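Local coordinates for protein superoxide dismutase [Mn/Fe] (Aeropyrum pernix, PDB 3AK2) that catalyses the dismutation of superoxide to oxygen and hydrogen peroxide, probably by cycling its bound manganese or iron ion between two oxidation states, at residues Ala116-Ala121 / Leu142-Val147; Pro89-Gly94 / Val189-Asp194; Ala45-Ile50 / Arg67-Asn72; Gly131-Asp136 / Val159-Ile164; Glu25-Leu30 / Tyr171-Lys176. All coordinates share one frame; numbering follows the deposited sequence.

Contact 1. Residues Ala116-Ala121 / Leu142-Val147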
# COMPACT_ATOMS: atom_id res chain seq x y z
N ALA A 116 22.05 -11.93 10.82
CA ALA A 116 21.54 -12.65 9.66
C ALA A 116 20.07 -12.31 9.40
O ALA A 116 19.67 -12.13 8.25
CB ALA A 116 21.71 -14.16 9.86
N LEU A 117 19.27 -12.20 10.45
CA LEU A 117 17.85 -11.91 10.30
C LEU A 117 17.62 -10.47 9.85
O LEU A 117 16.84 -10.21 8.93
CB LEU A 117 17.08 -12.20 11.59
CG LEU A 117 15.57 -11.96 11.56
CD1 LEU A 117 14.89 -12.77 10.47
CD2 LEU A 117 14.94 -12.26 12.91
N PHE A 118 18.31 -9.54 10.50
CA PHE A 118 18.23 -8.13 10.13
C PHE A 118 18.68 -7.92 8.69
O PHE A 118 18.03 -7.20 7.93
CB PHE A 118 19.04 -7.26 11.10
CG PHE A 118 18.83 -5.78 10.91
CD1 PHE A 118 17.89 -5.10 11.66
CD2 PHE A 118 19.59 -5.08 9.98
CE1 PHE A 118 17.70 -3.72 11.49
CE2 PHE A 118 19.41 -3.71 9.81
CZ PHE A 118 18.46 -3.04 10.56
N SER A 119 19.78 -8.57 8.31
CA SER A 119 20.28 -8.47 6.93
C SER A 119 19.27 -9.01 5.93
O SER A 119 19.07 -8.42 4.87
CB SER A 119 21.62 -9.19 6.77
OG SER A 119 22.63 -8.51 7.50
N ALA A 120 18.63 -10.13 6.26
CA ALA A 120 17.61 -10.72 5.39
C ALA A 120 16.41 -9.79 5.27
O ALA A 120 15.89 -9.59 4.17
CB ALA A 120 17.18 -12.08 5.90
N ALA A 121 15.98 -9.22 6.39
CA ALA A 121 14.88 -8.24 6.36
C ALA A 121 15.21 -7.06 5.45
O ALA A 121 14.39 -6.66 4.63
CB ALA A 121 14.56 -7.77 7.77
N LEU A 142 12.88 -6.22 21.83
CA LEU A 142 13.21 -5.88 20.45
C LEU A 142 12.33 -6.62 19.45
O LEU A 142 11.91 -7.76 19.70
CB LEU A 142 14.68 -6.18 20.16
CG LEU A 142 15.71 -5.45 21.02
CD1 LEU A 142 17.11 -5.94 20.69
CD2 LEU A 142 15.62 -3.95 20.84
N ARG A 143 12.06 -5.96 18.33
CA ARG A 143 11.35 -6.56 17.20
C ARG A 143 12.03 -6.09 15.93
O ARG A 143 12.49 -4.95 15.85
CB ARG A 143 9.88 -6.12 17.18
CG ARG A 143 9.03 -6.54 18.39
CD ARG A 143 8.70 -8.02 18.34
NE ARG A 143 7.83 -8.45 19.44
CZ ARG A 143 8.27 -8.99 20.58
NH1 ARG A 143 7.40 -9.36 21.51
NH2 ARG A 143 9.57 -9.16 20.79
N ILE A 144 12.09 -6.95 14.92
CA ILE A 144 12.57 -6.56 13.60
C ILE A 144 11.39 -6.52 12.64
O ILE A 144 10.52 -7.40 12.68
CB ILE A 144 13.69 -7.50 13.06
CG1 ILE A 144 14.92 -7.45 13.97
CG2 ILE A 144 14.08 -7.14 11.61
CD1 ILE A 144 15.97 -8.51 13.68
N LEU A 145 11.35 -5.49 11.80
CA LEU A 145 10.35 -5.43 10.72
C LEU A 145 10.90 -4.68 9.51
O LEU A 145 11.98 -4.08 9.56
CB LEU A 145 9.03 -4.80 11.21
CG LEU A 145 8.96 -3.29 11.45
CD1 LEU A 145 7.51 -2.81 11.41
CD2 LEU A 145 9.63 -2.86 12.76
N GLN A 146 10.14 -4.74 8.41
CA GLN A 146 10.41 -3.93 7.23
C GLN A 146 9.43 -2.77 7.16
O GLN A 146 8.28 -2.87 7.63
CB GLN A 146 10.22 -4.74 5.96
CG GLN A 146 11.16 -5.90 5.78
CD GLN A 146 10.82 -6.73 4.57
OE1 GLN A 146 9.67 -6.75 4.11
NE2 GLN A 146 11.81 -7.43 4.03
N VAL A 147 9.88 -1.69 6.53
CA VAL A 147 9.00 -0.60 6.15
C VAL A 147 9.16 -0.38 4.65
O VAL A 147 10.29 -0.34 4.15
CB VAL A 147 9.32 0.69 6.94
CG1 VAL A 147 8.53 1.88 6.42
CG2 VAL A 147 9.07 0.48 8.44
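Leu-117, Phe-118 and Ala-121 pack against Ile-144, where helix 111-123 lies on strand 141-148. This is helix-on-sheet packing within the C-terminal domain of the iron/manganese superoxide dismutase family. The two segments run nearly parallel, with 15° between their directions and 8.6 Å between their axes at the closest point. Leu-117 comes first. Its CG stands anti to the backbone N (chi1 -179°), and CD2 meets Ile-144 CD1 at 4.0 Å. Phe-118 follows and approaches the same methyl, its CB lying 4.2 Å from Ile-144 CD1. The Phe-118 ring continues past the isoleucine to Leu-133 and Ile-164 of the other two strands. One turn after Leu-117, Ala-121 takes over the other branch of Ile-144, with CB at 3.9 Å from CG2. Ile-144 is thus shared out: CD1 serves the earlier turn and CG2 the later one. Met-66 of the second subunit packs on both Ala-121 and Ile-144, so the subunit interface adjoins this contact. The polar link is made by Gln-146, whose chain is extended beyond CG and reaches the helix backbone. An alanine at Gln-146 would probably leave the Ala-121 carbonyl without its side-chain donor and the helix without this polar tie to the strand. Gln-146 NE2 donates to Ala-121 O over 2.8 Å, in the carbonyl plane and on a lone pair, with an N-H...O angle of 154°.

Contact 2. Residues Pro89-Gly94 / Val189-Asp194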
# COMPACT_ATOMS: atom_id res chain seq x y z
N PRO A 89 34.09 4.41 10.23
CA PRO A 89 34.62 3.11 10.64
C PRO A 89 35.61 3.25 11.81
O PRO A 89 36.48 4.12 11.78
CB PRO A 89 35.34 2.60 9.39
CG PRO A 89 34.70 3.32 8.25
CD PRO A 89 34.18 4.63 8.77
N GLY A 90 35.45 2.40 12.82
CA GLY A 90 36.21 2.55 14.07
C GLY A 90 35.25 2.79 15.22
O GLY A 90 34.98 1.89 16.02
N LYS A 91 34.73 4.02 15.31
CA LYS A 91 33.58 4.29 16.17
C LYS A 91 32.39 3.50 15.64
O LYS A 91 31.57 2.99 16.41
CB LYS A 91 33.26 5.79 16.22
CG LYS A 91 32.06 6.12 17.11
CD LYS A 91 31.66 7.58 17.03
CE LYS A 91 30.37 7.81 17.81
NZ LYS A 91 29.99 9.25 17.85
N GLY A 92 32.30 3.41 14.31
CA GLY A 92 31.29 2.60 13.65
C GLY A 92 31.77 1.18 13.43
O GLY A 92 32.98 0.93 13.34
N GLY A 93 30.82 0.25 13.34
CA GLY A 93 31.14 -1.15 13.09
C GLY A 93 31.31 -1.95 14.36
O GLY A 93 30.97 -1.50 15.46
N GLY A 94 31.85 -3.16 14.21
CA GLY A 94 32.07 -4.06 15.33
C GLY A 94 30.78 -4.67 15.85
O GLY A 94 29.77 -4.73 15.15
N VAL A 189 29.74 0.39 9.47
CA VAL A 189 29.56 1.78 9.91
C VAL A 189 28.44 1.97 10.95
O VAL A 189 28.12 3.10 11.31
CB VAL A 189 29.37 2.77 8.72
CG1 VAL A 189 30.60 2.79 7.81
CG2 VAL A 189 28.10 2.46 7.92
N VAL A 190 27.87 0.87 11.44
CA VAL A 190 26.82 0.97 12.46
C VAL A 190 27.37 1.56 13.76
O VAL A 190 28.38 1.10 14.28
CB VAL A 190 26.14 -0.39 12.75
CG1 VAL A 190 25.20 -0.29 13.95
CG2 VAL A 190 25.39 -0.87 11.53
N ASN A 191 26.70 2.60 14.25
CA ASN A 191 27.08 3.28 15.47
C ASN A 191 26.36 2.66 16.67
O ASN A 191 25.28 3.12 17.07
CB ASN A 191 26.76 4.77 15.35
CG ASN A 191 27.23 5.58 16.54
OD1 ASN A 191 27.86 5.06 17.47
ND2 ASN A 191 26.93 6.87 16.52
N TRP A 192 26.94 1.61 17.23
CA TRP A 192 26.29 0.89 18.33
C TRP A 192 26.10 1.74 19.58
O TRP A 192 25.18 1.51 20.36
CB TRP A 192 27.00 -0.43 18.63
CG TRP A 192 26.80 -1.44 17.55
CD1 TRP A 192 27.74 -1.90 16.68
CD2 TRP A 192 25.57 -2.08 17.19
NE1 TRP A 192 27.18 -2.80 15.81
CE2 TRP A 192 25.84 -2.93 16.09
CE3 TRP A 192 24.26 -2.02 17.69
CZ2 TRP A 192 24.86 -3.72 15.49
CZ3 TRP A 192 23.28 -2.81 17.08
CH2 TRP A 192 23.59 -3.64 16.00
N ASP A 193 26.96 2.74 19.76
CA ASP A 193 26.79 3.71 20.85
C ASP A 193 25.46 4.45 20.73
O ASP A 193 24.75 4.63 21.71
CB ASP A 193 27.95 4.71 20.89
CG ASP A 193 27.76 5.78 21.95
OD1 ASP A 193 27.71 5.43 23.15
OD2 ASP A 193 27.65 6.97 21.59
N ASP A 194 25.14 4.89 19.51
CA ASP A 194 23.87 5.57 19.27
C ASP A 194 22.70 4.63 19.52
O ASP A 194 21.72 5.01 20.17
CB ASP A 194 23.83 6.12 17.84
CG ASP A 194 22.53 6.83 17.53
OD1 ASP A 194 22.38 8.01 17.91
OD2 ASP A 194 21.66 6.20 16.90
O HOH W 1 30.00 0.73 16.93
O HOH W 2 29.64 3.22 18.35
O HOH W 3 27.32 8.37 19.12
O HOH W 4 28.13 -4.01 13.14
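Gly-93 and Val-190 join the loop 89-94 to the start of helix 192-205. Gly-93 N donates to Val-190 O at 2.7 Å. Gly-92 CA also lies close to this oxygen, in a CA-H...O contact. A side chain on Gly-92 would run into Val-189 O, and the backbone angles of Gly-93 by themselves call for glycine. The loop therefore comes in very close. Beside it, Pro-89 and Val-189 lie side by side and touch through CD and CG1.

Asn-191 can be followed outward. From CB, CG stands anti to the backbone N (chi1 -175°) and lies near Lys-91 CE. Asn-191 OD1 is 3.7 Å from Lys-91 CE and accepts a weak bond from Asp-194 N at 3.4 Å. A water 2.7 Å from Asn-191 OD1 also lies by Lys-91 O and gets a bond from Asp-193 N. ND2 donates to Pro-84 O and to another water, which also accepts from Lys-91 NZ and donates to Asp-193 OD2. An alanine at Asn-191 would probably leave Asp-194 N without its side-chain acceptor, Pro-84 O without the amide donor and two waters without their Asn-191 partner.

The Trp-192 ring has Val-190 CG1 over the centre of one face, 3.5 Å above it. Gly-93 O is at the ring edge, 3.5 Å from Trp-192 CD1. NE1 makes a weak bond to Gly-94 O and another to a water that donates to the same carbonyl. The arrangement is a helix N-cap: Asn-191 caps helix 192-205, and the glycine-rich loop packs against that helix start.

Contact 3. Residues Ala45-Ile50 / Arg67-Asn72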
# COMPACT_ATOMS: atom_id res chain seq x y z
N ALA A 45 5.28 21.60 3.75
CA ALA A 45 4.29 22.00 2.75
C ALA A 45 2.91 21.44 3.09
O ALA A 45 1.90 22.13 2.93
CB ALA A 45 4.72 21.58 1.35
N ALA A 46 2.87 20.20 3.56
CA ALA A 46 1.60 19.60 3.96
C ALA A 46 0.99 20.33 5.16
O ALA A 46 -0.21 20.61 5.18
CB ALA A 46 1.77 18.13 4.27
N LEU A 47 1.82 20.66 6.14
CA LEU A 47 1.33 21.38 7.31
C LEU A 47 0.87 22.79 6.98
O LEU A 47 -0.06 23.31 7.59
CB LEU A 47 2.36 21.37 8.45
CG LEU A 47 2.58 20.01 9.13
CD1 LEU A 47 3.62 20.13 10.22
CD2 LEU A 47 1.29 19.43 9.70
N GLU A 48 1.52 23.42 5.99
CA GLU A 48 1.10 24.73 5.52
C GLU A 48 -0.31 24.69 4.91
O GLU A 48 -1.12 25.59 5.14
CB GLU A 48 2.09 25.29 4.51
CG GLU A 48 1.78 26.70 4.06
CD GLU A 48 2.86 27.28 3.17
OE1 GLU A 48 3.50 26.51 2.42
OE2 GLU A 48 3.07 28.51 3.23
N LYS A 49 -0.59 23.64 4.15
CA LYS A 49 -1.92 23.43 3.59
C LYS A 49 -2.98 23.25 4.68
O LYS A 49 -4.07 23.81 4.60
CB LYS A 49 -1.93 22.26 2.62
CG LYS A 49 -1.17 22.56 1.34
CD LYS A 49 -0.96 21.32 0.49
CE LYS A 49 0.06 21.61 -0.60
NZ LYS A 49 0.36 20.40 -1.41
N ILE A 50 -2.65 22.46 5.70
CA ILE A 50 -3.56 22.26 6.82
C ILE A 50 -3.82 23.60 7.52
O ILE A 50 -4.97 23.94 7.81
CB ILE A 50 -3.04 21.18 7.80
CG1 ILE A 50 -3.03 19.82 7.09
CG2 ILE A 50 -3.91 21.12 9.06
CD1 ILE A 50 -2.30 18.71 7.81
N ARG A 67 -1.88 12.08 3.40
CA ARG A 67 -0.98 11.14 2.74
C ARG A 67 0.38 11.78 2.46
O ARG A 67 1.42 11.14 2.65
CB ARG A 67 -1.60 10.60 1.45
CG ARG A 67 -2.59 9.47 1.65
CD ARG A 67 -3.37 9.22 0.38
NE ARG A 67 -4.19 8.01 0.47
CZ ARG A 67 -5.12 7.66 -0.42
NH1 ARG A 67 -5.37 8.45 -1.46
NH2 ARG A 67 -5.79 6.53 -0.26
N ASP A 68 0.37 13.05 2.04
CA ASP A 68 1.60 13.80 1.79
C ASP A 68 2.37 13.99 3.10
O ASP A 68 3.60 13.81 3.15
CB ASP A 68 1.31 15.18 1.20
CG ASP A 68 0.75 15.12 -0.21
OD1 ASP A 68 0.78 14.06 -0.87
OD2 ASP A 68 0.27 16.19 -0.65
N PHE A 69 1.66 14.39 4.15
CA PHE A 69 2.28 14.55 5.46
C PHE A 69 2.88 13.23 5.94
O PHE A 69 4.02 13.20 6.37
CB PHE A 69 1.30 15.10 6.50
CG PHE A 69 1.88 15.10 7.89
CD1 PHE A 69 1.53 14.11 8.81
CD2 PHE A 69 2.82 16.06 8.26
CE1 PHE A 69 2.09 14.10 10.08
CE2 PHE A 69 3.38 16.04 9.54
CZ PHE A 69 3.01 15.06 10.44
N SER A 70 2.11 12.15 5.85
CA SER A 70 2.57 10.85 6.29
C SER A 70 3.89 10.47 5.63
O SER A 70 4.86 10.13 6.31
CB SER A 70 1.52 9.79 5.98
OG SER A 70 2.05 8.49 6.13
N PHE A 71 3.93 10.52 4.30
CA PHE A 71 5.13 10.10 3.58
C PHE A 71 6.34 10.95 3.93
O PHE A 71 7.43 10.42 4.20
CB PHE A 71 4.88 10.14 2.08
CG PHE A 71 6.10 9.86 1.25
CD1 PHE A 71 6.52 8.55 1.02
CD2 PHE A 71 6.84 10.90 0.70
CE1 PHE A 71 7.66 8.29 0.25
CE2 PHE A 71 7.97 10.65 -0.08
CZ PHE A 71 8.38 9.35 -0.29
N ASN A 72 6.16 12.27 3.92
CA ASN A 72 7.29 13.16 4.09
C ASN A 72 7.75 13.27 5.54
O ASN A 72 8.96 13.28 5.80
CB ASN A 72 6.99 14.52 3.48
CG ASN A 72 6.96 14.47 1.97
OD1 ASN A 72 8.00 14.37 1.33
ND2 ASN A 72 5.76 14.52 1.40
O HOH W 5 1.11 18.54 0.60
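Ala-46 and Leu-47 meet Phe-69 where helix 25-54 and helix 62-82 pack in the alpha-hairpin domain. The segments are roughly antiparallel, with a crossing angle of -150° and 9.0 Å between their axes.

The apolar contacts come first. Ala-46 CB points toward the other helix and lies 3.8 Å from Phe-69 CB, with Phe-69 N just as near. The small side chain lets the two backbones approach to 5.3 Å between Ala-46 CA and Phe-69 CA. Phe-69 CG is anti to the backbone N (chi1 173°), and the ring lies beside Leu-47. Leu-47 CD2 lies 4.0 Å from both Phe-69 CD2 and Phe-69 CE2. Tyr-7 covers Leu-47 and Phe-69 from a nearby loop, and Arg-143 of the second subunit packs on both.

The charged contact is indirect. Lys-49 NZ and Asp-68 OD2 are 4.3 Å apart, beyond a salt bridge. One water joins them, accepting from Lys-49 NZ and donating to Asp-68 OD2, each at 2.8 Å. The other carboxylate oxygen, OD1, has a direct salt bridge to Arg-63 of the fourth subunit.

A third kind of bond stays within one helix. Asn-72 ND2 donates to Asp-68 O at 2.9 Å, while Asn-72 N reaches the same oxygen from the opposite face of its plane.

The chemistry is therefore divided. Apolar contacts bring the helices together, while the carboxylate of Asp-68 is spent on another subunit and on a water. Lys-49 and Arg-63 of the fourth subunit would probably favour its charged form.

Contact 4. Residues Gly131-Asp136 / Val159-Ile164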
# COMPACT_ATOMS: atom_id res chain seq x y z
N GLY A 131 15.02 -1.52 6.60
CA GLY A 131 15.08 -2.55 7.63
C GLY A 131 15.10 -1.86 8.98
O GLY A 131 15.82 -0.88 9.17
N VAL A 132 14.30 -2.36 9.92
CA VAL A 132 14.10 -1.68 11.20
C VAL A 132 14.24 -2.61 12.40
O VAL A 132 13.59 -3.65 12.46
CB VAL A 132 12.71 -0.97 11.25
CG1 VAL A 132 12.48 -0.29 12.60
CG2 VAL A 132 12.56 0.05 10.11
N LEU A 133 15.10 -2.22 13.33
CA LEU A 133 15.12 -2.80 14.66
C LEU A 133 14.41 -1.83 15.59
O LEU A 133 14.82 -0.67 15.72
CB LEU A 133 16.56 -3.04 15.14
CG LEU A 133 16.72 -3.56 16.57
CD1 LEU A 133 16.16 -4.96 16.72
CD2 LEU A 133 18.19 -3.53 16.99
N ALA A 134 13.35 -2.30 16.23
CA ALA A 134 12.51 -1.45 17.06
C ALA A 134 12.37 -1.99 18.47
O ALA A 134 12.52 -3.19 18.71
CB ALA A 134 11.13 -1.28 16.42
N PHE A 135 12.08 -1.08 19.39
CA PHE A 135 11.71 -1.42 20.75
C PHE A 135 10.19 -1.43 20.87
O PHE A 135 9.53 -0.44 20.54
CB PHE A 135 12.31 -0.41 21.73
CG PHE A 135 12.07 -0.73 23.18
CD1 PHE A 135 12.90 -1.61 23.85
CD2 PHE A 135 11.02 -0.14 23.88
CE1 PHE A 135 12.70 -1.90 25.20
CE2 PHE A 135 10.80 -0.43 25.22
CZ PHE A 135 11.65 -1.31 25.88
N ASP A 136 9.65 -2.55 21.33
CA ASP A 136 8.21 -2.71 21.50
C ASP A 136 7.78 -2.28 22.91
O ASP A 136 8.13 -2.93 23.88
CB ASP A 136 7.84 -4.18 21.25
CG ASP A 136 6.38 -4.49 21.54
OD1 ASP A 136 6.04 -5.69 21.58
OD2 ASP A 136 5.57 -3.55 21.71
N VAL A 159 9.32 1.61 18.49
CA VAL A 159 10.26 2.72 18.45
C VAL A 159 11.51 2.27 17.70
O VAL A 159 12.27 1.46 18.22
CB VAL A 159 10.68 3.13 19.88
CG1 VAL A 159 11.70 4.28 19.83
CG2 VAL A 159 9.46 3.52 20.71
N PRO A 160 11.74 2.78 16.47
CA PRO A 160 12.97 2.41 15.76
C PRO A 160 14.21 2.87 16.52
O PRO A 160 14.31 4.04 16.89
CB PRO A 160 12.85 3.16 14.42
CG PRO A 160 11.39 3.43 14.26
CD PRO A 160 10.90 3.68 15.66
N ILE A 161 15.13 1.94 16.76
CA ILE A 161 16.41 2.28 17.39
C ILE A 161 17.60 2.10 16.44
O ILE A 161 18.66 2.69 16.65
CB ILE A 161 16.64 1.53 18.74
CG1 ILE A 161 16.75 0.01 18.55
CG2 ILE A 161 15.55 1.91 19.74
CD1 ILE A 161 17.26 -0.74 19.78
N LEU A 162 17.41 1.29 15.40
CA LEU A 162 18.40 1.09 14.36
C LEU A 162 17.68 0.85 13.04
O LEU A 162 16.85 -0.05 12.93
CB LEU A 162 19.33 -0.08 14.69
CG LEU A 162 20.35 -0.45 13.61
CD1 LEU A 162 21.32 0.69 13.31
CD2 LEU A 162 21.12 -1.69 14.01
N VAL A 163 18.02 1.65 12.03
CA VAL A 163 17.38 1.54 10.72
C VAL A 163 18.44 1.50 9.62
O VAL A 163 19.50 2.12 9.75
CB VAL A 163 16.37 2.71 10.45
CG1 VAL A 163 15.31 2.79 11.55
CG2 VAL A 163 17.07 4.05 10.28
N ILE A 164 18.14 0.75 8.56
CA ILE A 164 18.96 0.79 7.35
C ILE A 164 18.07 1.18 6.18
O ILE A 164 17.01 0.59 5.95
CB ILE A 164 19.71 -0.54 7.07
CG1 ILE A 164 20.60 -0.39 5.82
CG2 ILE A 164 18.74 -1.71 6.92
CD1 ILE A 164 21.39 -1.63 5.41
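Leu-133 and Ile-161 meet through different first torsions. Leu-133 CG is anti to the backbone N (chi1 175°), whereas Ile-161 CG1 stands between the backbone N and the carbonyl carbon (chi1 64°). That setting places Ile-161 CG1 3.5 Å from Leu-133 O and beside Leu-133 CG. Further out, Leu-133 CD2 and Ile-161 CD1 touch.

The backbone is irregular at this point. Leu-133 O accepts from two successive residues, from Ile-161 N at 2.8 Å and from Leu-162 N at 3.3 Å. Both face Leu-133, which makes a classic beta bulge. Leu-162 O returns the link by accepting from Leu-133 N at 2.8 Å. The register shifts by one residue here. Before the bulge, Gly-131 and Ile-164 form a hydrogen-bonded antiparallel pair; beyond it, Phe-135 and Val-159 do the same. A side chain on Gly-131 would lie tight against Ile-164 CG2.

The sheet has two different faces. On one, Val-132 lies side by side with Pro-160 and Val-163, its CG1 3.9 Å from Pro-160 CB and its CG2 4.1 Å from Val-163 CG1. On the other are Leu-133, Phe-135, Leu-162 and Ile-164.

Strand 129-136 is the middle strand of the three-stranded antiparallel sheet. Its far edge pairs with strand 141-148 through Val-132 and Ala-134. Asn-85 binds the backbone of Ile-161 and Val-163 beside the bulge. Three helices cover the face of Leu-133 and Ile-164: helix 111-123, helix 179-186, which meets Leu-162 and Ile-164, and helix 192-205, which receives Phe-135.

Contact 5. Residues Glu25-Leu30 / Tyr171-Lys176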
# COMPACT_ATOMS: atom_id res chain seq x y z
N GLU A 25 31.14 9.26 -0.80
CA GLU A 25 30.82 10.66 -0.56
C GLU A 25 29.65 11.17 -1.40
O GLU A 25 28.79 11.89 -0.89
CB GLU A 25 32.06 11.54 -0.79
CG GLU A 25 31.86 13.02 -0.53
CD GLU A 25 33.11 13.85 -0.79
OE1 GLU A 25 33.77 13.62 -1.82
OE2 GLU A 25 33.41 14.74 0.03
N GLU A 26 29.62 10.81 -2.69
CA GLU A 26 28.59 11.35 -3.57
C GLU A 26 27.20 10.93 -3.12
O GLU A 26 26.26 11.73 -3.18
CB GLU A 26 28.80 10.96 -5.04
CG GLU A 26 27.86 11.71 -5.98
CD GLU A 26 27.96 11.28 -7.43
OE1 GLU A 26 27.24 11.88 -8.25
OE2 GLU A 26 28.74 10.36 -7.75
N ILE A 27 27.07 9.69 -2.66
CA ILE A 27 25.80 9.21 -2.12
C ILE A 27 25.42 10.00 -0.87
O ILE A 27 24.31 10.52 -0.79
CB ILE A 27 25.82 7.71 -1.80
CG1 ILE A 27 25.84 6.90 -3.10
CG2 ILE A 27 24.60 7.32 -0.94
CD1 ILE A 27 26.04 5.41 -2.90
N MET A 28 26.33 10.11 0.08
CA MET A 28 26.03 10.82 1.32
C MET A 28 25.55 12.24 1.04
O MET A 28 24.59 12.70 1.66
CB MET A 28 27.23 10.83 2.26
CG MET A 28 27.68 9.45 2.74
SD MET A 28 26.41 8.50 3.58
CE MET A 28 26.03 9.54 4.99
N LYS A 29 26.22 12.92 0.11
CA LYS A 29 25.88 14.31 -0.22
C LYS A 29 24.50 14.43 -0.87
O LYS A 29 23.68 15.23 -0.42
CB LYS A 29 26.96 14.93 -1.11
CG LYS A 29 26.78 16.43 -1.34
CD LYS A 29 28.02 17.05 -1.97
CE LYS A 29 27.90 18.56 -2.04
NZ LYS A 29 27.95 19.19 -0.69
N LEU A 30 24.25 13.66 -1.92
CA LEU A 30 22.94 13.68 -2.57
C LEU A 30 21.84 13.24 -1.61
O LEU A 30 20.75 13.81 -1.59
CB LEU A 30 22.92 12.76 -3.79
CG LEU A 30 23.77 13.17 -5.00
CD1 LEU A 30 23.89 12.00 -5.95
CD2 LEU A 30 23.16 14.37 -5.71
N TYR A 171 22.23 3.42 -2.27
CA TYR A 171 23.34 2.54 -2.65
C TYR A 171 23.68 2.46 -4.14
O TYR A 171 24.77 2.02 -4.48
CB TYR A 171 23.12 1.13 -2.10
CG TYR A 171 21.86 0.45 -2.61
CD1 TYR A 171 21.84 -0.22 -3.83
CD2 TYR A 171 20.68 0.47 -1.85
CE1 TYR A 171 20.69 -0.85 -4.29
CE2 TYR A 171 19.53 -0.16 -2.30
CZ TYR A 171 19.53 -0.81 -3.52
OH TYR A 171 18.39 -1.44 -3.96
N TYR A 172 22.76 2.87 -5.01
CA TYR A 172 22.88 2.56 -6.44
C TYR A 172 24.14 3.08 -7.11
O TYR A 172 24.75 2.37 -7.92
CB TYR A 172 21.64 2.99 -7.23
CG TYR A 172 21.33 2.02 -8.35
CD1 TYR A 172 20.47 0.94 -8.13
CD2 TYR A 172 21.91 2.15 -9.61
CE1 TYR A 172 20.19 0.03 -9.15
CE2 TYR A 172 21.63 1.25 -10.63
CZ TYR A 172 20.77 0.20 -10.39
OH TYR A 172 20.49 -0.69 -11.40
N LEU A 173 24.56 4.30 -6.79
CA LEU A 173 25.75 4.87 -7.43
C LEU A 173 27.01 4.04 -7.19
O LEU A 173 27.90 4.00 -8.04
CB LEU A 173 25.97 6.31 -6.97
CG LEU A 173 25.03 7.38 -7.52
CD1 LEU A 173 25.37 8.72 -6.89
CD2 LEU A 173 25.10 7.48 -9.04
N GLN A 174 27.06 3.37 -6.04
CA GLN A 174 28.23 2.58 -5.64
C GLN A 174 28.04 1.09 -5.91
O GLN A 174 28.91 0.44 -6.50
CB GLN A 174 28.51 2.81 -4.15
CG GLN A 174 29.72 2.07 -3.60
CD GLN A 174 30.01 2.43 -2.16
OE1 GLN A 174 29.37 3.32 -1.60
NE2 GLN A 174 30.98 1.76 -1.56
N TYR A 175 26.91 0.55 -5.47
CA TYR A 175 26.67 -0.89 -5.49
C TYR A 175 25.78 -1.34 -6.65
O TYR A 175 25.58 -2.54 -6.83
CB TYR A 175 26.06 -1.33 -4.15
CG TYR A 175 27.00 -1.16 -2.98
CD1 TYR A 175 27.96 -2.13 -2.68
CD2 TYR A 175 26.96 -0.01 -2.18
CE1 TYR A 175 28.83 -1.98 -1.61
CE2 TYR A 175 27.83 0.15 -1.11
CZ TYR A 175 28.76 -0.84 -0.83
OH TYR A 175 29.63 -0.69 0.22
N LYS A 176 25.28 -0.38 -7.42
CA LYS A 176 24.36 -0.64 -8.53
C LYS A 176 23.17 -1.46 -8.01
O LYS A 176 22.62 -1.13 -6.95
CB LYS A 176 25.08 -1.32 -9.72
CG LYS A 176 26.43 -0.68 -10.09
CD LYS A 176 26.27 0.75 -10.60
CE LYS A 176 27.60 1.50 -10.64
NZ LYS A 176 28.50 1.03 -11.74
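Ile-27 slides past Leu-173 in the opposite direction. With Ile-27 CG1 anti to the carbonyl carbon (chi1 -71°), this branch lies 3.9 Å from Leu-173 CB. Ile-27 CD1, the tip, lies 3.8 Å from Gln-174 CB and also touches Tyr-171 CA. Leu-173 CD1 has other neighbours, Leu-30 and Glu-26. The Leu-30 side chain crosses that of Leu-173 at about a right angle, and Leu-30 CD1 lies 3.7 Å from Leu-173 CD1. The extended Glu-26 side chain also crosses that of Leu-173 at about a right angle, its CD against the same methyl. The contact joins the first turns of helix 25-54, in the alpha-hairpin domain, to the short helix 172-175 of the C-terminal domain. Tyr-171 is the N-cap of that short helix, and its O accepts from both Gln-174 N and Tyr-175 N. The metal is close by, with the Ile-27 side chain about 8 Å from the bound manganese ion. Gln-174 is fixed by its amide: OE1 accepts from Ile-24 N and NE2 donates to Pro-21 O, both just before helix 25-54. Glu-26 OE1 forms a salt bridge to Lys-176 of the third subunit, and Tyr-172 OH bonds His-35 of that subunit.

Overall arrangement
From the N terminus, helix 25-54 opens contact 5, which closes only at residues 171-176 and ties the alpha-hairpin domain to the C-terminal domain. Contact 3 closes early within this span, pairing the two long helices. Next, residues 89-94 open contact 2, which closes at 189-194. Contacts 2 and 5 therefore cross along the chain. Contacts 1 and 4 both lie within the spans of contacts 2 and 5. They cross each other and share one sheet: contact 1 sets helix 111-123 on strand 141-148, and contact 4 pairs strand 129-136 with strand 159-165. Leu-162 of contact 4 packs on Val-190 and Trp-192 of contact 2. Contact 3 lies farthest out, about 34 Å from contact 2 between centres.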